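Local coordinates for protein dTDP-4-dehydrorhamnose 3,5-epimerase (Sulfolobus tokodaii, PDB 2B9U) that probably catalyses the epimerization of dTDP-4-dehydro-6-deoxy-glucose at positions 3 and 5 of its sugar, a step on the way to dTDP-L-rhamnose, at residues I15-F20 with N106-W111; F74-R79 with D125-Y130. All coordinates share one frame; numbering follows the deposited sequence.

Contact 1 of 2, residues I15-F20 with N106-W111; sequences IKPKVF and NHYMLW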
ATOM      1  N   ILE A  15      13.199  -2.244  -7.009  1.00 22.95           N
ATOM      2  CA  ILE A  15      12.112  -2.559  -7.935  1.00 22.74           C
ATOM      3  C   ILE A  15      11.615  -1.292  -8.621  1.00 22.61           C
ATOM      4  O   ILE A  15      11.343  -0.274  -7.965  1.00 22.00           O
ATOM      5  CB  ILE A  15      10.930  -3.316  -7.247  1.00 22.42           C
ATOM      6  CG1 ILE A  15      11.423  -4.576  -6.557  1.00 22.95           C
ATOM      7  CG2 ILE A  15       9.864  -3.751  -8.264  1.00 22.96           C
ATOM      8  CD1 ILE A  15      11.453  -4.465  -5.074  1.00 26.34           C
ATOM      9  N   LYS A  16      11.472  -1.368  -9.943  1.00 22.38           N
ATOM     10  CA  LYS A  16      11.080  -0.205 -10.728  1.00 23.25           C
ATOM     11  C   LYS A  16       9.803  -0.534 -11.463  1.00 22.92           C
ATOM     12  O   LYS A  16       9.816  -1.394 -12.341  1.00 22.45           O
ATOM     13  CB  LYS A  16      12.158   0.143 -11.748  1.00 23.51           C
ATOM     14  CG  LYS A  16      13.539   0.339 -11.188  1.00 26.11           C
ATOM     15  CD  LYS A  16      14.557   0.236 -12.314  1.00 30.40           C
ATOM     16  CE  LYS A  16      15.508   1.412 -12.297  1.00 33.14           C
ATOM     17  NZ  LYS A  16      16.310   1.506 -13.575  1.00 36.31           N
ATOM     18  N   PRO A  17       8.685   0.125 -11.084  1.00 22.89           N
ATOM     19  CA  PRO A  17       7.393  -0.174 -11.705  1.00 22.89           C
ATOM     20  C   PRO A  17       7.145   0.626 -12.979  1.00 23.11           C
ATOM     21  O   PRO A  17       7.881   1.554 -13.279  1.00 23.76           O
ATOM     22  CB  PRO A  17       6.385   0.201 -10.602  1.00 23.15           C
ATOM     23  CG  PRO A  17       7.057   1.315  -9.821  1.00 23.04           C
ATOM     24  CD  PRO A  17       8.576   1.164 -10.039  1.00 22.95           C
ATOM     25  N   LYS A  18       6.103   0.282 -13.721  1.00 23.42           N
ATOM     26  CA  LYS A  18       5.754   1.063 -14.896  1.00 23.94           C
ATOM     27  C   LYS A  18       4.605   1.996 -14.589  1.00 23.26           C
ATOM     28  O   LYS A  18       3.562   1.561 -14.117  1.00 22.97           O
ATOM     29  CB  LYS A  18       5.397   0.161 -16.073  1.00 24.69           C
ATOM     30  CG  LYS A  18       6.585  -0.144 -16.960  1.00 27.47           C
ATOM     31  CD  LYS A  18       6.099  -0.386 -18.397  1.00 32.03           C
ATOM     32  CE  LYS A  18       7.239  -0.824 -19.264  1.00 34.45           C
ATOM     33  NZ  LYS A  18       7.688  -2.191 -18.899  1.00 37.11           N
ATOM     34  N   VAL A  19       4.824   3.283 -14.857  1.00 22.65           N
ATOM     35  CA  VAL A  19       3.864   4.326 -14.565  1.00 22.41           C
ATOM     36  C   VAL A  19       3.217   4.781 -15.885  1.00 22.99           C
ATOM     37  O   VAL A  19       3.912   5.039 -16.891  1.00 22.42           O
ATOM     38  CB  VAL A  19       4.555   5.483 -13.801  1.00 22.49           C
ATOM     39  CG1 VAL A  19       3.595   6.634 -13.496  1.00 22.98           C
ATOM     40  CG2 VAL A  19       5.225   4.954 -12.517  1.00 21.62           C
ATOM     41  N   PHE A  20       1.889   4.849 -15.866  1.00 22.45           N
ATOM     42  CA  PHE A  20       1.085   5.198 -17.020  1.00 23.37           C
ATOM     43  C   PHE A  20       0.337   6.481 -16.713  1.00 23.18           C
ATOM     44  O   PHE A  20      -0.678   6.456 -15.993  1.00 22.10           O
ATOM     45  CB  PHE A  20       0.078   4.089 -17.353  1.00 24.32           C
ATOM     46  CG  PHE A  20       0.710   2.762 -17.605  1.00 28.32           C
ATOM     47  CD1 PHE A  20       1.009   1.905 -16.557  1.00 31.29           C
ATOM     48  CD2 PHE A  20       1.039   2.377 -18.898  1.00 31.16           C
ATOM     49  CE1 PHE A  20       1.630   0.670 -16.805  1.00 32.61           C
ATOM     50  CE2 PHE A  20       1.655   1.149 -19.150  1.00 32.48           C
ATOM     51  CZ  PHE A  20       1.942   0.293 -18.109  1.00 32.61           C
ATOM     52  N   ASN A 106      10.125   8.929  -8.780  1.00 24.88           N
ATOM     53  CA  ASN A 106      10.542   7.646  -9.347  1.00 24.43           C
ATOM     54  C   ASN A 106       9.576   6.474  -9.093  1.00 23.89           C
ATOM     55  O   ASN A 106       9.482   5.556  -9.917  1.00 23.06           O
ATOM     56  CB  ASN A 106      12.017   7.288  -9.020  1.00 24.29           C
ATOM     57  CG  ASN A 106      12.328   7.096  -7.508  1.00 25.84           C
ATOM     58  OD1 ASN A 106      11.484   6.735  -6.681  1.00 24.53           O
ATOM     59  ND2 ASN A 106      13.605   7.288  -7.171  1.00 26.14           N
ATOM     60  N   HIS A 107       8.841   6.541  -7.980  1.00 22.57           N
ATOM     61  CA  HIS A 107       8.000   5.433  -7.506  1.00 22.82           C
ATOM     62  C   HIS A 107       8.765   4.115  -7.379  1.00 23.17           C
ATOM     63  O   HIS A 107       8.176   3.041  -7.475  1.00 23.21           O
ATOM     64  CB  HIS A 107       6.749   5.242  -8.385  1.00 21.91           C
ATOM     65  CG  HIS A 107       5.775   6.369  -8.294  1.00 20.91           C
ATOM     66  ND1 HIS A 107       4.993   6.588  -7.180  1.00 20.62           N
ATOM     67  CD2 HIS A 107       5.475   7.356  -9.165  1.00 19.29           C
ATOM     68  CE1 HIS A 107       4.248   7.662  -7.371  1.00 18.58           C
ATOM     69  NE2 HIS A 107       4.526   8.150  -8.566  1.00 21.10           N
ATOM     70  N   TYR A 108      10.082   4.202  -7.169  1.00 23.80           N
ATOM     71  CA  TYR A 108      10.905   3.006  -6.911  1.00 23.72           C
ATOM     72  C   TYR A 108      10.677   2.443  -5.511  1.00 23.96           C
ATOM     73  O   TYR A 108      10.252   3.160  -4.572  1.00 24.05           O
ATOM     74  CB  TYR A 108      12.414   3.293  -7.072  1.00 24.20           C
ATOM     75  CG  TYR A 108      12.900   3.693  -8.463  1.00 23.98           C
ATOM     76  CD1 TYR A 108      12.159   3.415  -9.602  1.00 24.15           C
ATOM     77  CD2 TYR A 108      14.130   4.318  -8.622  1.00 24.73           C
ATOM     78  CE1 TYR A 108      12.616   3.775 -10.871  1.00 25.96           C
ATOM     79  CE2 TYR A 108      14.602   4.675  -9.883  1.00 26.27           C
ATOM     80  CZ  TYR A 108      13.843   4.400 -11.001  1.00 26.37           C
ATOM     81  OH  TYR A 108      14.310   4.768 -12.251  1.00 28.48           O
ATOM     82  N   MET A 109      10.989   1.155  -5.387  1.00 23.58           N
ATOM     83  CA  MET A 109      10.796   0.390  -4.166  1.00 24.15           C
ATOM     84  C   MET A 109      12.096  -0.321  -3.842  1.00 23.98           C
ATOM     85  O   MET A 109      12.858  -0.643  -4.739  1.00 23.29           O
ATOM     86  CB  MET A 109       9.705  -0.668  -4.370  1.00 24.25           C
ATOM     87  CG  MET A 109       8.273  -0.134  -4.373  1.00 25.71           C
ATOM     88  SD  MET A 109       7.139  -1.343  -5.080  1.00 30.68           S
ATOM     89  CE  MET A 109       7.377  -1.016  -6.834  1.00 25.19           C
ATOM     90  N   LEU A 110      12.323  -0.569  -2.561  1.00 24.46           N
ATOM     91  CA  LEU A 110      13.450  -1.365  -2.086  1.00 24.85           C
ATOM     92  C   LEU A 110      12.876  -2.564  -1.370  1.00 24.64           C
ATOM     93  O   LEU A 110      12.081  -2.405  -0.411  1.00 24.11           O
ATOM     94  CB  LEU A 110      14.248  -0.590  -1.045  1.00 25.22           C
ATOM     95  CG  LEU A 110      15.702  -0.162  -1.155  1.00 27.58           C
ATOM     96  CD1 LEU A 110      16.316  -0.338   0.223  1.00 26.71           C
ATOM     97  CD2 LEU A 110      16.488  -0.932  -2.212  1.00 25.47           C
ATOM     98  N   TRP A 111      13.291  -3.752  -1.811  1.00 24.48           N
ATOM     99  CA  TRP A 111      13.046  -4.983  -1.062  1.00 24.03           C
ATOM    100  C   TRP A 111      14.232  -5.250  -0.152  1.00 24.25           C
ATOM    101  O   TRP A 111      15.400  -5.297  -0.600  1.00 23.62           O
ATOM    102  CB  TRP A 111      12.786  -6.162  -1.988  1.00 24.04           C
ATOM    103  CG  TRP A 111      13.105  -7.534  -1.378  1.00 23.57           C
ATOM    104  CD1 TRP A 111      14.160  -8.346  -1.700  1.00 24.02           C
ATOM    105  CD2 TRP A 111      12.359  -8.232  -0.362  1.00 23.64           C
ATOM    106  NE1 TRP A 111      14.120  -9.501  -0.950  1.00 24.34           N
ATOM    107  CE2 TRP A 111      13.033  -9.451  -0.112  1.00 24.52           C
ATOM    108  CE3 TRP A 111      11.196  -7.938   0.375  1.00 23.39           C
ATOM    109  CZ2 TRP A 111      12.565 -10.393   0.813  1.00 25.26           C
ATOM    110  CZ3 TRP A 111      10.741  -8.879   1.316  1.00 23.12           C
ATOM    111  CH2 TRP A 111      11.426 -10.086   1.521  1.00 23.34           C
TER

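Contact 2 of 2, residues F74-R79 with D125-Y130; sequences FVPKGR and DSIVIY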
ATOM      1  N   PHE A  74       8.020   1.772  -0.081  1.00 19.13           N
ATOM      2  CA  PHE A  74       7.433   2.489  -1.209  1.00 19.27           C
ATOM      3  C   PHE A  74       7.040   3.891  -0.721  1.00 19.08           C
ATOM      4  O   PHE A  74       6.556   4.054   0.410  1.00 19.10           O
ATOM      5  CB  PHE A  74       6.252   1.662  -1.775  1.00 19.14           C
ATOM      6  CG  PHE A  74       5.447   2.360  -2.851  1.00 20.25           C
ATOM      7  CD1 PHE A  74       6.041   2.775  -4.042  1.00 20.07           C
ATOM      8  CD2 PHE A  74       4.081   2.579  -2.673  1.00 19.43           C
ATOM      9  CE1 PHE A  74       5.288   3.408  -5.040  1.00 19.47           C
ATOM     10  CE2 PHE A  74       3.325   3.212  -3.665  1.00 19.51           C
ATOM     11  CZ  PHE A  74       3.930   3.636  -4.845  1.00 18.36           C
ATOM     12  N   VAL A  75       7.309   4.894  -1.553  1.00 18.80           N
ATOM     13  CA  VAL A  75       7.095   6.312  -1.229  1.00 18.51           C
ATOM     14  C   VAL A  75       6.155   6.999  -2.229  1.00 18.68           C
ATOM     15  O   VAL A  75       6.614   7.610  -3.208  1.00 19.41           O
ATOM     16  CB  VAL A  75       8.452   7.084  -1.117  1.00 18.97           C
ATOM     17  CG1 VAL A  75       8.227   8.530  -0.638  1.00 18.00           C
ATOM     18  CG2 VAL A  75       9.408   6.330  -0.167  1.00 18.23           C
ATOM     19  N   PRO A  76       4.832   6.863  -2.019  1.00 19.02           N
ATOM     20  CA  PRO A  76       3.854   7.547  -2.881  1.00 19.63           C
ATOM     21  C   PRO A  76       3.826   9.084  -2.784  1.00 19.42           C
ATOM     22  O   PRO A  76       3.305   9.725  -3.698  1.00 19.20           O
ATOM     23  CB  PRO A  76       2.502   6.933  -2.454  1.00 19.08           C
ATOM     24  CG  PRO A  76       2.748   6.410  -1.095  1.00 18.24           C
ATOM     25  CD  PRO A  76       4.172   5.992  -1.027  1.00 18.42           C
ATOM     26  N   LYS A  77       4.339   9.666  -1.696  1.00 19.97           N
ATOM     27  CA  LYS A  77       4.454  11.128  -1.589  1.00 20.42           C
ATOM     28  C   LYS A  77       5.759  11.514  -0.888  1.00 20.41           C
ATOM     29  O   LYS A  77       6.120  10.913   0.096  1.00 19.26           O
ATOM     30  CB  LYS A  77       3.245  11.735  -0.865  1.00 21.22           C
ATOM     31  CG  LYS A  77       3.188  13.283  -0.864  1.00 23.42           C
ATOM     32  CD  LYS A  77       1.862  13.786  -0.277  1.00 28.23           C
ATOM     33  CE  LYS A  77       1.562  15.254  -0.681  1.00 28.43           C
ATOM     34  NZ  LYS A  77       2.549  16.213  -0.060  1.00 31.26           N
ATOM     35  N   GLY A  78       6.466  12.506  -1.425  1.00 21.09           N
ATOM     36  CA  GLY A  78       7.720  12.985  -0.841  1.00 22.08           C
ATOM     37  C   GLY A  78       8.966  12.268  -1.344  1.00 22.64           C
ATOM     38  O   GLY A  78       8.976  11.678  -2.445  1.00 22.20           O
ATOM     39  N   ARG A  79       9.999  12.297  -0.507  1.00 22.48           N
ATOM     40  CA  ARG A  79      11.351  11.869  -0.857  1.00 23.48           C
ATOM     41  C   ARG A  79      11.990  11.381   0.422  1.00 23.31           C
ATOM     42  O   ARG A  79      12.007  12.109   1.428  1.00 23.26           O
ATOM     43  CB  ARG A  79      12.203  13.058  -1.338  1.00 23.92           C
ATOM     44  CG  ARG A  79      11.890  13.668  -2.686  1.00 26.77           C
ATOM     45  CD  ARG A  79      12.871  14.828  -2.968  1.00 33.24           C
ATOM     46  NE  ARG A  79      14.274  14.394  -3.080  1.00 37.44           N
ATOM     47  CZ  ARG A  79      15.347  15.110  -2.720  1.00 37.90           C
ATOM     48  NH1 ARG A  79      15.221  16.313  -2.162  1.00 37.56           N
ATOM     49  NH2 ARG A  79      16.565  14.593  -2.890  1.00 38.10           N
ATOM     50  N   ASP A 125       8.520  16.269   3.467  1.00 25.35           N
ATOM     51  CA  ASP A 125       7.351  15.648   4.100  1.00 24.49           C
ATOM     52  C   ASP A 125       6.984  14.462   3.233  1.00 23.14           C
ATOM     53  O   ASP A 125       6.765  14.637   2.029  1.00 23.29           O
ATOM     54  CB  ASP A 125       6.166  16.621   4.137  1.00 24.79           C
ATOM     55  CG  ASP A 125       6.251  17.631   5.278  1.00 26.15           C
ATOM     56  OD1 ASP A 125       7.307  17.744   5.934  1.00 26.01           O
ATOM     57  OD2 ASP A 125       5.230  18.319   5.515  1.00 26.21           O
ATOM     58  N   SER A 126       6.943  13.269   3.830  1.00 21.30           N
ATOM     59  CA  SER A 126       6.821  12.010   3.077  1.00 20.19           C
ATOM     60  C   SER A 126       5.848  10.985   3.661  1.00 19.81           C
ATOM     61  O   SER A 126       5.781  10.793   4.884  1.00 19.16           O
ATOM     62  CB  SER A 126       8.181  11.307   2.972  1.00 20.12           C
ATOM     63  OG  SER A 126       9.116  12.099   2.286  1.00 18.48           O
ATOM     64  N   ILE A 127       5.138  10.319   2.759  1.00 19.34           N
ATOM     65  CA  ILE A 127       4.354   9.133   3.075  1.00 19.81           C
ATOM     66  C   ILE A 127       5.110   7.906   2.615  1.00 20.10           C
ATOM     67  O   ILE A 127       5.420   7.736   1.411  1.00 20.47           O
ATOM     68  CB  ILE A 127       2.960   9.155   2.407  1.00 19.88           C
ATOM     69  CG1 ILE A 127       2.139  10.345   2.922  1.00 20.55           C
ATOM     70  CG2 ILE A 127       2.207   7.848   2.673  1.00 18.86           C
ATOM     71  CD1 ILE A 127       1.045  10.772   1.971  1.00 21.55           C
ATOM     72  N   VAL A 128       5.391   7.050   3.584  1.00 19.21           N
ATOM     73  CA  VAL A 128       6.054   5.794   3.333  1.00 19.16           C
ATOM     74  C   VAL A 128       5.058   4.673   3.612  1.00 19.32           C
ATOM     75  O   VAL A 128       4.335   4.706   4.621  1.00 19.78           O
ATOM     76  CB  VAL A 128       7.345   5.684   4.210  1.00 18.64           C
ATOM     77  CG1 VAL A 128       8.037   4.340   4.066  1.00 19.22           C
ATOM     78  CG2 VAL A 128       8.296   6.802   3.850  1.00 18.19           C
ATOM     79  N   ILE A 129       5.010   3.720   2.688  1.00 18.93           N
ATOM     80  CA  ILE A 129       4.268   2.468   2.828  1.00 19.50           C
ATOM     81  C   ILE A 129       5.270   1.346   3.021  1.00 19.18           C
ATOM     82  O   ILE A 129       6.275   1.253   2.303  1.00 18.35           O
ATOM     83  CB  ILE A 129       3.404   2.162   1.569  1.00 18.84           C
ATOM     84  CG1 ILE A 129       2.545   3.372   1.200  1.00 22.11           C
ATOM     85  CG2 ILE A 129       2.562   0.874   1.760  1.00 20.07           C
ATOM     86  CD1 ILE A 129       1.176   3.429   1.779  1.00 22.71           C
ATOM     87  N   TYR A 130       5.001   0.495   4.006  1.00 19.27           N
ATOM     88  CA  TYR A 130       5.851  -0.671   4.251  1.00 19.68           C
ATOM     89  C   TYR A 130       5.054  -1.939   3.949  1.00 19.73           C
ATOM     90  O   TYR A 130       4.069  -2.225   4.647  1.00 20.19           O
ATOM     91  CB  TYR A 130       6.304  -0.711   5.723  1.00 19.43           C
ATOM     92  CG  TYR A 130       6.739   0.590   6.387  1.00 19.64           C
ATOM     93  CD1 TYR A 130       5.836   1.630   6.628  1.00 19.33           C
ATOM     94  CD2 TYR A 130       8.052   0.749   6.839  1.00 20.99           C
ATOM     95  CE1 TYR A 130       6.239   2.806   7.281  1.00 19.44           C
ATOM     96  CE2 TYR A 130       8.467   1.919   7.497  1.00 21.64           C
ATOM     97  CZ  TYR A 130       7.555   2.942   7.706  1.00 21.31           C
ATOM     98  OH  TYR A 130       7.955   4.089   8.356  1.00 21.10           O
TER

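Contact 1 of 2, residues I15-F20 with N106-W111
I15 and M109 face each other as an antiparallel hydrogen-bonded pair. I15 N donates to M109 O at 2.8 Å, and M109 N returns a bond to I15 O at 3.0 Å. Both side chains lie on the same face of the sheet, I15 with its two branches put to separate uses. CG2 lies anti to the backbone N and meets the methyl end of M109, 4.0 Å from CE, whereas CD1 reaches W111 CB at 3.8 Å. The bend of M109 at chi3 (-82°) carries CE to P17 as well, 3.8 Å from CG. This pairing joins strand 12-22 to strand 109-112 in one antiparallel sheet of the jelly-roll-like, cupin-type fold, and I72 of strand 70-75 packs on M109. Away from these side chains, K16 and Y108 lie side by side, pointing the same way. CG of K16 sits over one face of the phenol ring in a CH-pi contact, 4.0 Å from its centroid, and CE comes within 3.6 Å of Y108 OH; NZ goes on to a salt bridge with E6. An alanine in place of Y108 would probably leave the aliphatic part of K16 without its aromatic support and freer to turn. Next to this pair, P17 CG presses on H107 O at 3.1 Å.

Contact 2 of 2, residues F74-R79 with D125-Y130
F74 and I129 exchange two backbone hydrogen bonds: I129 N gives to F74 O at 2.8 Å, and F74 N gives to I129 O at 3.0 Å. Farther along, I127 N donates to K77 O at 2.9 Å. Beyond that, S126 uses its side chain: with OG anti to its own carbonyl carbon (chi1 -61°), the hydroxyl receives R79 N at 2.9 Å and is also hydrogen-bonded to E124 O. Between the F74-I129 and K77-I127 pairs the register slips by one residue, a beta bulge, and at P76 the chain turns a corner that takes it from strand 70-75 into strand 79-86 of the other sheet of the flattened barrel. G78 follows the corner with backbone angles (phi 90°) at which a CB would collide with the carbonyl O of K77, and also with S126 OG and D125 O. At the corner, P76 CD and CG both approach I129 CG1, the two side chains crossing at about a right angle, while CD lies 3.2 Å from I127 O. I127 has the most surface covered here, CD1 resting 3.7 Å from K77 CB and CG2 turned to P76 CG. V75 and V128 meet more loosely through their CG2 methyls, 4.2 Å apart, with I80 against both. M49 of the second subunit packs on F74 and P76, and the K77 side chains of the two subunits touch.

In the fold
Starting from the N terminus, the chain passes through residues 15-20, then 74-79, then 106-111 and finally 125-130, so the two contacts cross: each has one segment lying in the loop that the other closes. Contact 1 closes a loop of 85 intervening residues, contact 2 one of 45. Their centres are about 12 Å apart, and strands 109-112 and 70-75 are neighbours, giving the order 12-22, 109-112, 70-75, 126-133 within one sheet. The contacts touch directly where M109 CG packs 3.7 Å from F74 CD1. Contact 2 also stands where the chain, having left the five-stranded sheet after 57-63, returns to it at 79-86.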